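Local coordinates for glycoprotein (Chandipura virus, PDB 5MDM) that probably attaches the virus to host receptors and, as a class III fusion protein, drives fusion of viral and endosomal membranes when the endosome turns acidic, at residues L305-A318 against V321-R335. Numbering follows the deposited sequence.
Sequences LSYLASKSPGKGLA and VINGTLSFAHTRYVR
Two groups hold the hydroxyl of Tyr333: the backbone O of Leu317, to which OH donates, and the side-chain amide ND2 of Asn375. The modelled separation of Tyr333 OH and Leu317 O, 2.5 Å, is too short to be taken literally. With CG turned away from its carbonyl carbon (chi1 -72°), the phenol lies along the neighbouring strand, on the face shared by Gly316 and Ala318. The ring turns its edge to that strand; Gly316 and Ala318 suit this face, where bulkier side chains would collide with it. Over one ring face Ser310 CB makes a CH-pi contact, 3.4 Å from the Tyr333 centroid and almost on its normal. Ser310 OG bonds to Ser312 O (2.7 Å, on a lone pair) and to Met26 O, and these carbonyls hold the serine in place.

Backbone bonds zip 314-318 to 329-333 as an antiparallel hairpin ladder, among them Gly316 N to Thr331 O (2.9 Å) and Ala318 N to Ala329 O (2.9 Å). Gly314 opens the ladder at phi 144°, where a CB would jam against Pro313 O, hence glycine. On the other face, Leu317 CD2 rests over the centre of the His330 imidazole, 3.6 Å from its centroid, while the same methyl meets the edge of the Phe328 ring. Lys315, bent at chi2 (70°), runs its aliphatic CD against Thr331 O. Beyond the ladder, Pro313 lays CG over one face of the Arg335 guanidinium, offset toward the rim; NH1 and NH2 bond to the carbonyls of His211 and Ser210. Near the hairpin turn, Leu305 CD1 meets Val321 CG2 at 3.6 Å, joining helix 302-306 to the sheet.

Strand 325-338 also pairs with strands 2-7 and 15-16, and the loop after helix 302-306 packs through Leu308 on helix 270-295.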
ATOM      1  N   LEU A 305      12.615  28.601  -6.184  1.00 80.55           N
ATOM      2  CA  LEU A 305      14.051  28.375  -6.159  1.00 83.26           C
ATOM      3  C   LEU A 305      14.383  26.894  -5.973  1.00 87.58           C
ATOM      4  O   LEU A 305      15.308  26.368  -6.594  1.00 90.87           O
ATOM      5  CB  LEU A 305      14.689  29.195  -5.049  1.00 78.31           C
ATOM      6  CG  LEU A 305      14.835  30.669  -5.384  1.00 89.30           C
ATOM      7  CD1 LEU A 305      15.390  31.407  -4.180  1.00 92.12           C
ATOM      8  CD2 LEU A 305      15.734  30.830  -6.600  1.00 82.30           C
ATOM      9  N   SER A 306      13.621  26.226  -5.117  1.00 83.07           N
ATOM     10  CA  SER A 306      13.870  24.827  -4.818  1.00 81.64           C
ATOM     11  C   SER A 306      13.593  23.946  -6.022  1.00 73.52           C
ATOM     12  O   SER A 306      14.147  22.855  -6.135  1.00 70.04           O
ATOM     13  CB  SER A 306      13.005  24.378  -3.655  1.00 83.04           C
ATOM     14  OG  SER A 306      11.637  24.379  -4.021  1.00 81.81           O
ATOM     15  N   TYR A 307      12.733  24.408  -6.922  1.00 73.68           N
ATOM     16  CA  TYR A 307      12.502  23.655  -8.158  1.00 71.21           C
ATOM     17  C   TYR A 307      13.737  23.614  -9.068  1.00 72.04           C
ATOM     18  O   TYR A 307      13.761  22.882 -10.055  1.00 79.84           O
ATOM     19  CB  TYR A 307      11.277  24.184  -8.914  1.00 67.66           C
ATOM     20  CG  TYR A 307       9.978  23.931  -8.183  1.00 75.48           C
ATOM     21  CD1 TYR A 307       9.812  22.790  -7.411  1.00 77.94           C
ATOM     22  CD2 TYR A 307       8.928  24.838  -8.246  1.00 85.05           C
ATOM     23  CE1 TYR A 307       8.634  22.552  -6.732  1.00 86.98           C
ATOM     24  CE2 TYR A 307       7.745  24.608  -7.568  1.00 89.37           C
ATOM     25  CZ  TYR A 307       7.605  23.463  -6.812  1.00 86.89           C
ATOM     26  OH  TYR A 307       6.435  23.222  -6.133  1.00 81.88           O
ATOM     27  N   LEU A 308      14.761  24.386  -8.723  1.00 65.51           N
ATOM     28  CA  LEU A 308      15.984  24.458  -9.515  1.00 77.31           C
ATOM     29  C   LEU A 308      17.069  23.591  -8.903  1.00 82.15           C
ATOM     30  O   LEU A 308      18.099  23.335  -9.525  1.00 87.28           O
ATOM     31  CB  LEU A 308      16.490  25.900  -9.594  1.00 79.08           C
ATOM     32  CG  LEU A 308      15.560  26.969 -10.166  1.00 81.23           C
ATOM     33  CD1 LEU A 308      16.253  28.309 -10.167  1.00 85.21           C
ATOM     34  CD2 LEU A 308      15.128  26.593 -11.564  1.00 86.07           C
ATOM     35  N   ALA A 309      16.831  23.151  -7.673  1.00 85.01           N
ATOM     36  CA  ALA A 309      17.808  22.367  -6.925  1.00 84.98           C
ATOM     37  C   ALA A 309      18.063  21.002  -7.549  1.00 80.07           C
ATOM     38  O   ALA A 309      17.191  20.424  -8.189  1.00 78.37           O
ATOM     39  CB  ALA A 309      17.347  22.194  -5.491  1.00 84.94           C
ATOM     40  N   SER A 310      19.268  20.488  -7.353  1.00 83.19           N
ATOM     41  CA  SER A 310      19.563  19.115  -7.721  1.00 77.57           C
ATOM     42  C   SER A 310      18.983  18.217  -6.648  1.00 74.28           C
ATOM     43  O   SER A 310      19.076  18.528  -5.460  1.00 75.16           O
ATOM     44  CB  SER A 310      21.069  18.895  -7.815  1.00 79.32           C
ATOM     45  OG  SER A 310      21.359  17.570  -8.214  1.00 84.37           O
ATOM     46  N   LYS A 311      18.374  17.110  -7.059  1.00 74.82           N
ATOM     47  CA  LYS A 311      17.821  16.171  -6.092  1.00 73.62           C
ATOM     48  C   LYS A 311      18.720  14.959  -5.908  1.00 75.80           C
ATOM     49  O   LYS A 311      18.428  14.086  -5.100  1.00 80.23           O
ATOM     50  CB  LYS A 311      16.408  15.737  -6.482  1.00 66.32           C
ATOM     51  CG  LYS A 311      15.356  16.815  -6.304  1.00 68.23           C
ATOM     52  CD  LYS A 311      13.963  16.222  -6.387  1.00 73.02           C
ATOM     53  CE  LYS A 311      12.888  17.282  -6.230  1.00 87.05           C
ATOM     54  NZ  LYS A 311      11.539  16.652  -6.137  1.00 92.72           N
ATOM     55  N   SER A 312      19.817  14.917  -6.653  1.00 86.33           N
ATOM     56  CA  SER A 312      20.769  13.816  -6.568  1.00 84.24           C
ATOM     57  C   SER A 312      22.177  14.383  -6.451  1.00 80.45           C
ATOM     58  O   SER A 312      22.429  15.511  -6.875  1.00 90.38           O
ATOM     59  CB  SER A 312      20.671  12.952  -7.820  1.00 95.32           C
ATOM     60  OG  SER A 312      21.115  13.678  -8.956  1.00112.74           O
ATOM     61  N   PRO A 313      23.106  13.608  -5.870  1.00 69.25           N
ATOM     62  CA  PRO A 313      24.494  14.069  -5.773  1.00 74.02           C
ATOM     63  C   PRO A 313      25.102  14.296  -7.153  1.00 83.83           C
ATOM     64  O   PRO A 313      24.654  13.699  -8.138  1.00 88.48           O
ATOM     65  CB  PRO A 313      25.197  12.905  -5.075  1.00 67.86           C
ATOM     66  CG  PRO A 313      24.129  12.205  -4.336  1.00 65.85           C
ATOM     67  CD  PRO A 313      22.906  12.321  -5.188  1.00 66.49           C
ATOM     68  N   GLY A 314      26.104  15.165  -7.222  1.00 80.44           N
ATOM     69  CA  GLY A 314      26.762  15.460  -8.479  1.00 81.17           C
ATOM     70  C   GLY A 314      27.182  16.911  -8.599  1.00 87.04           C
ATOM     71  O   GLY A 314      26.694  17.781  -7.874  1.00 83.71           O
ATOM     72  N   LYS A 315      28.106  17.168  -9.520  1.00 93.00           N
ATOM     73  CA  LYS A 315      28.526  18.526  -9.819  1.00 93.02           C
ATOM     74  C   LYS A 315      27.339  19.265 -10.421  1.00 90.56           C
ATOM     75  O   LYS A 315      26.765  18.825 -11.414  1.00105.91           O
ATOM     76  CB  LYS A 315      29.707  18.505 -10.795  1.00102.52           C
ATOM     77  CG  LYS A 315      30.239  19.874 -11.194  1.00119.06           C
ATOM     78  CD  LYS A 315      30.949  20.571 -10.042  1.00128.74           C
ATOM     79  CE  LYS A 315      31.401  21.973 -10.439  1.00127.59           C
ATOM     80  NZ  LYS A 315      32.096  22.664  -9.317  1.00131.50           N
ATOM     81  N   GLY A 316      26.951  20.374  -9.803  1.00 81.58           N
ATOM     82  CA  GLY A 316      25.853  21.174 -10.309  1.00 80.24           C
ATOM     83  C   GLY A 316      25.895  22.638  -9.909  1.00 83.95           C
ATOM     84  O   GLY A 316      26.940  23.174  -9.537  1.00 87.92           O
ATOM     85  N   LEU A 317      24.741  23.287  -9.994  1.00 83.50           N
ATOM     86  CA  LEU A 317      24.613  24.685  -9.620  1.00 90.21           C
ATOM     87  C   LEU A 317      23.553  24.850  -8.543  1.00 93.86           C
ATOM     88  O   LEU A 317      22.586  24.095  -8.485  1.00 99.77           O
ATOM     89  CB  LEU A 317      24.230  25.526 -10.836  1.00 99.32           C
ATOM     90  CG  LEU A 317      25.155  25.456 -12.049  1.00 97.63           C
ATOM     91  CD1 LEU A 317      24.644  26.368 -13.149  1.00 95.40           C
ATOM     92  CD2 LEU A 317      26.569  25.832 -11.659  1.00 96.75           C
ATOM     93  N   ALA A 318      23.740  25.841  -7.682  1.00 92.35           N
ATOM     94  CA  ALA A 318      22.719  26.202  -6.717  1.00 86.18           C
ATOM     95  C   ALA A 318      22.245  27.610  -7.045  1.00 96.66           C
ATOM     96  O   ALA A 318      22.947  28.364  -7.720  1.00 94.97           O
ATOM     97  CB  ALA A 318      23.269  26.131  -5.307  1.00 81.23           C
ATOM     98  N   VAL A 321      18.525  34.180  -3.948  1.00120.48           N
ATOM     99  CA  VAL A 321      18.176  35.567  -4.239  1.00121.04           C
ATOM    100  C   VAL A 321      18.913  36.529  -3.311  1.00132.96           C
ATOM    101  O   VAL A 321      18.508  36.747  -2.167  1.00139.68           O
ATOM    102  CB  VAL A 321      16.652  35.809  -4.151  1.00106.66           C
ATOM    103  CG1 VAL A 321      16.323  37.231  -4.546  1.00111.67           C
ATOM    104  CG2 VAL A 321      15.913  34.841  -5.051  1.00 95.90           C
ATOM    105  N   ILE A 322      20.003  37.098  -3.814  1.00135.58           N
ATOM    106  CA  ILE A 322      20.795  38.051  -3.047  1.00137.23           C
ATOM    107  C   ILE A 322      20.373  39.477  -3.382  1.00139.71           C
ATOM    108  O   ILE A 322      20.537  39.926  -4.518  1.00139.04           O
ATOM    109  CB  ILE A 322      22.298  37.893  -3.346  1.00131.11           C
ATOM    110  CG1 ILE A 322      22.696  36.417  -3.321  1.00123.21           C
ATOM    111  CG2 ILE A 322      23.126  38.691  -2.355  1.00131.13           C
ATOM    112  CD1 ILE A 322      24.127  36.173  -3.725  1.00120.50           C
ATOM    113  N   ASN A 323      19.833  40.181  -2.390  1.00145.98           N
ATOM    114  CA  ASN A 323      19.372  41.557  -2.570  1.00155.18           C
ATOM    115  C   ASN A 323      18.423  41.716  -3.759  1.00147.99           C
ATOM    116  O   ASN A 323      18.549  42.653  -4.545  1.00149.27           O
ATOM    117  CB  ASN A 323      20.560  42.525  -2.697  1.00163.63           C
ATOM    118  CG  ASN A 323      21.226  42.821  -1.360  1.00168.68           C
ATOM    119  OD1 ASN A 323      20.554  42.986  -0.344  1.00173.62           O
ATOM    120  ND2 ASN A 323      22.554  42.889  -1.360  1.00167.21           N
ATOM    121  N   GLY A 324      17.483  40.785  -3.890  1.00138.77           N
ATOM    122  CA  GLY A 324      16.504  40.840  -4.960  1.00143.07           C
ATOM    123  C   GLY A 324      17.031  40.377  -6.309  1.00140.62           C
ATOM    124  O   GLY A 324      16.336  40.474  -7.321  1.00132.39           O
ATOM    125  N   THR A 325      18.257  39.865  -6.326  1.00142.07           N
ATOM    126  CA  THR A 325      18.885  39.426  -7.570  1.00137.74           C
ATOM    127  C   THR A 325      19.094  37.911  -7.625  1.00142.16           C
ATOM    128  O   THR A 325      19.616  37.309  -6.683  1.00145.83           O
ATOM    129  CB  THR A 325      20.233  40.141  -7.791  1.00130.28           C
ATOM    130  OG1 THR A 325      19.999  41.533  -8.027  1.00134.26           O
ATOM    131  CG2 THR A 325      20.983  39.541  -8.976  1.00117.98           C
ATOM    132  N   LEU A 326      18.678  37.299  -8.731  1.00136.65           N
ATOM    133  CA  LEU A 326      18.890  35.872  -8.938  1.00126.24           C
ATOM    134  C   LEU A 326      20.372  35.577  -9.115  1.00126.38           C
ATOM    135  O   LEU A 326      21.012  36.076 -10.044  1.00127.54           O
ATOM    136  CB  LEU A 326      18.122  35.376 -10.161  1.00119.48           C
ATOM    137  CG  LEU A 326      18.160  33.863 -10.399  1.00110.21           C
ATOM    138  CD1 LEU A 326      17.293  33.128  -9.383  1.00101.86           C
ATOM    139  CD2 LEU A 326      17.738  33.519 -11.820  1.00 89.62           C
ATOM    140  N   SER A 327      20.911  34.761  -8.218  1.00120.26           N
ATOM    141  CA  SER A 327      22.318  34.405  -8.266  1.00116.96           C
ATOM    142  C   SER A 327      22.493  32.893  -8.314  1.00115.17           C
ATOM    143  O   SER A 327      21.709  32.141  -7.730  1.00105.86           O
ATOM    144  CB  SER A 327      23.052  34.980  -7.057  1.00116.76           C
ATOM    145  OG  SER A 327      22.856  36.380  -6.969  1.00129.92           O
ATOM    146  N   PHE A 328      23.527  32.454  -9.021  1.00115.78           N
ATOM    147  CA  PHE A 328      23.862  31.044  -9.078  1.00107.88           C
ATOM    148  C   PHE A 328      25.231  30.818  -8.449  1.00110.89           C
ATOM    149  O   PHE A 328      25.964  31.769  -8.177  1.00107.90           O
ATOM    150  CB  PHE A 328      23.872  30.562 -10.526  1.00103.96           C
ATOM    151  CG  PHE A 328      25.119  30.927 -11.273  1.00109.86           C
ATOM    152  CD1 PHE A 328      26.070  29.964 -11.572  1.00113.48           C
ATOM    153  CD2 PHE A 328      25.348  32.234 -11.666  1.00110.73           C
ATOM    154  CE1 PHE A 328      27.223  30.297 -12.254  1.00118.59           C
ATOM    155  CE2 PHE A 328      26.496  32.573 -12.346  1.00118.87           C
ATOM    156  CZ  PHE A 328      27.436  31.602 -12.641  1.00122.27           C
ATOM    157  N   ALA A 329      25.572  29.558  -8.214  1.00113.86           N
ATOM    158  CA  ALA A 329      26.908  29.214  -7.748  1.00114.55           C
ATOM    159  C   ALA A 329      27.253  27.782  -8.130  1.00115.16           C
ATOM    160  O   ALA A 329      26.428  26.881  -7.983  1.00121.61           O
ATOM    161  CB  ALA A 329      27.013  29.402  -6.248  1.00 93.92           C
ATOM    162  N   HIS A 330      28.465  27.576  -8.636  1.00109.67           N
ATOM    163  CA  HIS A 330      28.958  26.227  -8.877  1.00106.39           C
ATOM    164  C   HIS A 330      29.101  25.510  -7.545  1.00106.53           C
ATOM    165  O   HIS A 330      29.457  26.123  -6.539  1.00114.50           O
ATOM    166  CB  HIS A 330      30.301  26.250  -9.610  1.00113.93           C
ATOM    167  CG  HIS A 330      30.178  26.361 -11.097  1.00127.84           C
ATOM    168  ND1 HIS A 330      30.032  27.569 -11.744  1.00137.22           N
ATOM    169  CD2 HIS A 330      30.172  25.413 -12.063  1.00134.65           C
ATOM    170  CE1 HIS A 330      29.944  27.360 -13.046  1.00143.57           C
ATOM    171  NE2 HIS A 330      30.027  26.061 -13.266  1.00142.59           N
ATOM    172  N   THR A 331      28.809  24.216  -7.535  1.00106.10           N
ATOM    173  CA  THR A 331      28.958  23.424  -6.323  1.00103.42           C
ATOM    174  C   THR A 331      28.894  21.946  -6.658  1.00105.62           C
ATOM    175  O   THR A 331      28.581  21.574  -7.784  1.00107.93           O
ATOM    176  CB  THR A 331      27.855  23.737  -5.296  1.00 95.91           C
ATOM    177  OG1 THR A 331      28.159  23.089  -4.057  1.00 99.70           O
ATOM    178  CG2 THR A 331      26.504  23.257  -5.798  1.00 91.65           C
ATOM    179  N   ARG A 332      29.208  21.104  -5.684  1.00104.09           N
ATOM    180  CA  ARG A 332      28.994  19.676  -5.837  1.00107.39           C
ATOM    181  C   ARG A 332      27.980  19.236  -4.799  1.00 99.32           C
ATOM    182  O   ARG A 332      28.248  19.272  -3.602  1.00 98.15           O
ATOM    183  CB  ARG A 332      30.304  18.889  -5.701  1.00117.70           C
ATOM    184  CG  ARG A 332      30.132  17.368  -5.721  1.00116.61           C
ATOM    185  CD  ARG A 332      31.354  16.644  -6.298  1.00115.85           C
ATOM    186  NE  ARG A 332      32.585  16.937  -5.571  1.00118.03           N
ATOM    187  CZ  ARG A 332      33.522  17.784  -5.994  1.00134.78           C
ATOM    188  NH1 ARG A 332      33.373  18.424  -7.148  1.00138.13           N
ATOM    189  NH2 ARG A 332      34.612  17.992  -5.265  1.00141.25           N
ATOM    190  N   TYR A 333      26.799  18.854  -5.264  1.00 95.37           N
ATOM    191  CA  TYR A 333      25.779  18.342  -4.370  1.00 89.26           C
ATOM    192  C   TYR A 333      26.224  16.997  -3.813  1.00 88.77           C
ATOM    193  O   TYR A 333      26.827  16.185  -4.516  1.00 92.37           O
ATOM    194  CB  TYR A 333      24.452  18.180  -5.107  1.00 81.46           C
ATOM    195  CG  TYR A 333      23.755  19.474  -5.448  1.00 76.28           C
ATOM    196  CD1 TYR A 333      22.726  19.957  -4.656  1.00 75.79           C
ATOM    197  CD2 TYR A 333      24.114  20.205  -6.571  1.00 78.34           C
ATOM    198  CE1 TYR A 333      22.075  21.135  -4.970  1.00 69.92           C
ATOM    199  CE2 TYR A 333      23.469  21.385  -6.892  1.00 75.57           C
ATOM    200  CZ  TYR A 333      22.450  21.844  -6.087  1.00 73.91           C
ATOM    201  OH  TYR A 333      21.805  23.017  -6.400  1.00 77.41           O
ATOM    202  N   VAL A 334      25.940  16.776  -2.539  1.00 79.87           N
ATOM    203  CA  VAL A 334      26.206  15.497  -1.905  1.00 84.34           C
ATOM    204  C   VAL A 334      24.989  15.092  -1.090  1.00 86.77           C
ATOM    205  O   VAL A 334      24.144  15.929  -0.759  1.00 81.37           O
ATOM    206  CB  VAL A 334      27.424  15.564  -0.988  1.00 79.82           C
ATOM    207  CG1 VAL A 334      28.661  15.958  -1.779  1.00 78.98           C
ATOM    208  CG2 VAL A 334      27.168  16.545   0.136  1.00 87.54           C
ATOM    209  N   ARG A 335      24.894  13.805  -0.781  1.00 83.80           N
ATOM    210  CA  ARG A 335      23.767  13.301  -0.015  1.00 78.44           C
ATOM    211  C   ARG A 335      23.987  13.550   1.468  1.00 83.69           C
ATOM    212  O   ARG A 335      25.039  13.223   2.021  1.00 81.52           O
ATOM    213  CB  ARG A 335      23.558  11.811  -0.284  1.00 83.25           C
ATOM    214  CG  ARG A 335      22.508  11.148   0.584  1.00 66.07           C
ATOM    215  CD  ARG A 335      22.198   9.750   0.073  1.00 85.99           C
ATOM    216  NE  ARG A 335      21.643   9.786  -1.280  1.00 91.20           N
ATOM    217  CZ  ARG A 335      22.014   8.974  -2.264  1.00 81.95           C
ATOM    218  NH1 ARG A 335      22.945   8.056  -2.052  1.00 70.60           N
ATOM    219  NH2 ARG A 335      21.453   9.079  -3.460  1.00 83.59           N
TER